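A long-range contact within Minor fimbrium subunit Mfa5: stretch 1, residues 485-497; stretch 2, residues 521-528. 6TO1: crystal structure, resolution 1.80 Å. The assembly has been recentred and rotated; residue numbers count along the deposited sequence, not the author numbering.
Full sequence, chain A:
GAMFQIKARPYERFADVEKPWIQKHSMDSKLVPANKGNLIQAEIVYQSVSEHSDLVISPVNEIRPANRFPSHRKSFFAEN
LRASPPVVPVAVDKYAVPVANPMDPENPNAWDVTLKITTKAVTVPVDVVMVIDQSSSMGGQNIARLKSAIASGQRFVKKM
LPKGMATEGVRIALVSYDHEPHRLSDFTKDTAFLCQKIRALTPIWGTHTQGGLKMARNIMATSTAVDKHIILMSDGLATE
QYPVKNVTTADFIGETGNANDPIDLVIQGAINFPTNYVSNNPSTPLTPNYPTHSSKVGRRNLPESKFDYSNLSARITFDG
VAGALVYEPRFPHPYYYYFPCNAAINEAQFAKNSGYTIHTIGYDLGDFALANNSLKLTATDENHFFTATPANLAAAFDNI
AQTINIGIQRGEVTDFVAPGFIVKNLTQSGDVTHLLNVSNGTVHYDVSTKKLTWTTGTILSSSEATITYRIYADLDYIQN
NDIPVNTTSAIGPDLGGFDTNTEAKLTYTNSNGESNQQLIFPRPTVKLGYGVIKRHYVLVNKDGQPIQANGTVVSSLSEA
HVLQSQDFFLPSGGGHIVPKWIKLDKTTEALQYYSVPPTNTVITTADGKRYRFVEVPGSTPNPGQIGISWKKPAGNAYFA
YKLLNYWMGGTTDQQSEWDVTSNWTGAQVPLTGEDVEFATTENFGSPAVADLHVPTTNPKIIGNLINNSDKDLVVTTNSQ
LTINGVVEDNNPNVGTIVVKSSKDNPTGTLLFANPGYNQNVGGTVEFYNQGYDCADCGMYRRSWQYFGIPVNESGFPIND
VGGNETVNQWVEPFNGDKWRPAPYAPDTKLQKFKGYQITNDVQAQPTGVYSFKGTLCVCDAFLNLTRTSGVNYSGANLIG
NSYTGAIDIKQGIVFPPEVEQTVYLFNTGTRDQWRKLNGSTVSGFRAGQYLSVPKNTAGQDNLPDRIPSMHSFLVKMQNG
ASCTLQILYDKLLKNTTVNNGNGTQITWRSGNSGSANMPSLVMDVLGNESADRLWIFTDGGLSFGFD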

# COMPACT_ATOMS: atom_id res chain seq x y z
N VAL A 485 -7.41 -23.61 28.56
CA VAL A 485 -6.22 -23.52 27.72
C VAL A 485 -6.65 -23.34 26.27
O VAL A 485 -7.79 -23.61 25.90
CB VAL A 485 -5.31 -24.74 27.87
CG1 VAL A 485 -4.74 -24.82 29.28
CG2 VAL A 485 -6.04 -26.01 27.52
N ASN A 486 -5.72 -22.89 25.44
CA ASN A 486 -5.96 -22.74 24.01
C ASN A 486 -5.32 -23.91 23.28
O ASN A 486 -4.09 -24.00 23.18
CB ASN A 486 -5.40 -21.42 23.49
CG ASN A 486 -5.67 -21.22 22.00
OD1 ASN A 486 -5.67 -22.18 21.22
ND2 ASN A 486 -5.86 -19.96 21.58
N THR A 487 -6.15 -24.80 22.76
CA THR A 487 -5.70 -26.00 22.08
C THR A 487 -5.73 -25.87 20.56
O THR A 487 -5.43 -26.84 19.87
CB THR A 487 -6.58 -27.18 22.49
OG1 THR A 487 -7.94 -26.93 22.09
CG2 THR A 487 -6.55 -27.36 24.00
N THR A 488 -6.07 -24.70 20.04
CA THR A 488 -6.18 -24.50 18.59
C THR A 488 -5.04 -23.69 17.99
O THR A 488 -4.56 -24.02 16.90
CB THR A 488 -7.51 -23.80 18.28
OG1 THR A 488 -7.56 -22.52 18.91
CG2 THR A 488 -8.64 -24.64 18.78
N SER A 489 -4.59 -22.64 18.65
CA SER A 489 -3.51 -21.85 18.07
C SER A 489 -2.21 -22.64 17.99
O SER A 489 -1.87 -23.41 18.88
CB SER A 489 -3.28 -20.60 18.90
OG SER A 489 -2.18 -19.90 18.35
N ALA A 490 -1.43 -22.37 16.94
CA ALA A 490 -0.18 -23.09 16.71
C ALA A 490 1.05 -22.20 16.78
O ALA A 490 2.15 -22.68 16.47
CB ALA A 490 -0.22 -23.78 15.34
N ILE A 491 0.92 -20.93 17.20
CA ILE A 491 2.07 -20.04 17.12
C ILE A 491 2.95 -20.01 18.37
O ILE A 491 4.05 -19.44 18.33
CB ILE A 491 1.66 -18.59 16.81
CG1 ILE A 491 0.70 -18.03 17.87
CG2 ILE A 491 0.99 -18.50 15.44
CD1 ILE A 491 0.64 -16.51 17.82
N GLY A 492 2.52 -20.63 19.46
CA GLY A 492 3.33 -20.67 20.66
C GLY A 492 3.29 -19.35 21.38
O GLY A 492 2.37 -18.54 21.19
N PRO A 493 4.31 -19.07 22.21
CA PRO A 493 5.54 -19.87 22.38
C PRO A 493 5.35 -21.24 23.02
O PRO A 493 6.20 -22.12 22.80
CB PRO A 493 6.41 -18.98 23.29
CG PRO A 493 5.46 -18.10 23.99
CD PRO A 493 4.35 -17.83 22.99
N ASP A 494 4.27 -21.44 23.77
CA ASP A 494 4.02 -22.73 24.43
C ASP A 494 2.71 -23.30 23.92
O ASP A 494 1.64 -22.87 24.35
CB ASP A 494 4.00 -22.57 25.95
CG ASP A 494 5.27 -21.96 26.46
OD1 ASP A 494 5.21 -20.92 27.17
OD2 ASP A 494 6.34 -22.49 26.11
N LEU A 495 2.79 -24.27 23.00
CA LEU A 495 1.58 -24.90 22.51
C LEU A 495 0.75 -25.46 23.66
O LEU A 495 1.28 -26.07 24.58
CB LEU A 495 1.93 -26.03 21.55
CG LEU A 495 2.80 -25.62 20.37
CD1 LEU A 495 3.18 -26.84 19.55
CD2 LEU A 495 2.06 -24.60 19.53
N GLY A 496 -0.56 -25.27 23.58
CA GLY A 496 -1.46 -25.73 24.62
C GLY A 496 -1.52 -24.86 25.86
O GLY A 496 -2.18 -25.25 26.84
N GLY A 497 -0.88 -23.71 25.87
CA GLY A 497 -0.85 -22.85 27.04
C GLY A 497 -2.09 -21.99 27.16
O GLY A 497 -3.11 -22.18 26.48
N PHE A 521 -6.07 -11.07 14.55
CA PHE A 521 -4.70 -11.42 14.88
C PHE A 521 -4.59 -12.86 15.39
O PHE A 521 -5.52 -13.39 15.99
CB PHE A 521 -4.16 -10.50 15.98
CG PHE A 521 -3.87 -9.09 15.54
CD1 PHE A 521 -2.57 -8.70 15.24
CD2 PHE A 521 -4.88 -8.16 15.42
CE1 PHE A 521 -2.30 -7.39 14.84
CE2 PHE A 521 -4.62 -6.87 15.02
CZ PHE A 521 -3.32 -6.49 14.72
N PRO A 522 -3.43 -13.48 15.20
CA PRO A 522 -3.13 -14.76 15.85
C PRO A 522 -3.14 -14.65 17.37
O PRO A 522 -3.06 -13.56 17.94
CB PRO A 522 -1.73 -15.11 15.34
CG PRO A 522 -1.42 -14.15 14.25
CD PRO A 522 -2.28 -12.96 14.43
N ARG A 523 -3.20 -15.82 18.01
CA ARG A 523 -3.42 -15.92 19.45
C ARG A 523 -2.22 -16.57 20.13
O ARG A 523 -2.09 -17.80 20.12
CB ARG A 523 -4.69 -16.73 19.72
CG ARG A 523 -5.99 -16.06 19.26
CD ARG A 523 -6.68 -15.33 20.39
NE ARG A 523 -7.25 -16.27 21.38
CZ ARG A 523 -8.41 -16.89 21.24
NH1 ARG A 523 -9.15 -16.68 20.16
NH2 ARG A 523 -8.84 -17.73 22.16
N PRO A 524 -1.33 -15.78 20.76
CA PRO A 524 -0.22 -16.38 21.49
C PRO A 524 -0.69 -17.21 22.69
O PRO A 524 -1.70 -16.91 23.33
CB PRO A 524 0.60 -15.16 21.95
CG PRO A 524 0.16 -14.02 21.07
CD PRO A 524 -1.30 -14.31 20.81
N THR A 525 0.08 -18.24 23.00
CA THR A 525 -0.24 -19.08 24.15
C THR A 525 1.03 -19.30 24.96
O THR A 525 2.10 -19.48 24.39
CB THR A 525 -0.82 -20.44 23.73
OG1 THR A 525 0.11 -21.15 22.91
CG2 THR A 525 -2.11 -20.27 22.97
N VAL A 526 0.89 -19.31 26.29
CA VAL A 526 2.06 -19.32 27.16
C VAL A 526 1.79 -20.24 28.35
O VAL A 526 0.64 -20.39 28.81
CB VAL A 526 2.46 -17.92 27.68
CG1 VAL A 526 2.78 -16.98 26.52
CG2 VAL A 526 1.40 -17.33 28.53
N LYS A 527 2.86 -20.85 28.84
CA LYS A 527 2.87 -21.57 30.12
C LYS A 527 3.83 -20.88 31.08
O LYS A 527 4.92 -20.45 30.69
CB LYS A 527 3.26 -23.03 29.91
CG LYS A 527 2.28 -23.81 29.05
CD LYS A 527 2.78 -25.22 28.69
CE LYS A 527 1.80 -25.88 27.72
NZ LYS A 527 2.25 -27.21 27.24
N LEU A 528 3.40 -20.75 32.34
CA LEU A 528 4.22 -20.11 33.35
C LEU A 528 5.52 -20.90 33.55
O LEU A 528 5.54 -22.12 33.44
CB LEU A 528 3.46 -20.03 34.68
CG LEU A 528 2.60 -18.79 34.88
CD1 LEU A 528 1.54 -18.77 33.79
CD2 LEU A 528 1.95 -18.85 36.23
O HOH W 1 -3.26 -18.20 16.44
O HOH W 2 0.09 -21.69 20.44

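A loop without regular secondary structure can still be fastened to a strand if it offers backbone groups at the right spacing, and this contact in Mfa5 illustrates the principle. Residues 485-497 form neither helix nor strand, yet they meet the short strand 525-526 through a single bridge between Pro 493 and Thr 525. Thr 525 N donates to Gly 492 O (2.9 Å), and Asp 494 N donates to Thr 525 O (3.0 Å), both nearly linear. Pro 493, preceded by a cis peptide bond, has no hydrogen to give, but the bridge asks none of it: the bonds come from Gly 492 and Asp 494. Beyond it, a type II turn from Asp 494 to Gly 497 closes with Gly 497 N donating to Asp 494 O. Glycine suits Gly 496, where phi is positive, and Gly 497, where a CB would lie 2.4 Å from Val 526 O.

The stretches bury 672 Å² between them, both sides summed, and Thr 525, itself buried, is the most extensively covered residue. Its side chain points toward the loop; Thr 525 OG1 donates to Asp 494 O (2.7 Å) and accepts from a water that also accepts from Gly 492 N and donates weakly to Ser 489 O, so the buried hydroxyl is satisfied by a carbonyl and a water, while the methyl Thr 525 CG2 packs 3.5 Å from Asn 486 CB. Asp 494 also points across, and Asp 494 OD1 accepts from Lys 527 N (2.9 Å), extending the pairing by way of a side chain. The extended Lys 527 runs alongside the turn, Lys 527 NZ reaching Leu 495 O in a weak hydrogen bond (3.1 Å).

At the other end, Ser 489 OG donates to Arg 523 O (2.7 Å), and a second water joins Ser 489 OG to Arg 523 N. Asn 486 OD1 accepts from Thr 488 N and Ser 489 N, within the loop itself. Apolar packing completes the contact: Ile 491 CD1 lies 3.7 Å from Pro 522 CB and 4.1 Å from Pro 524 CG.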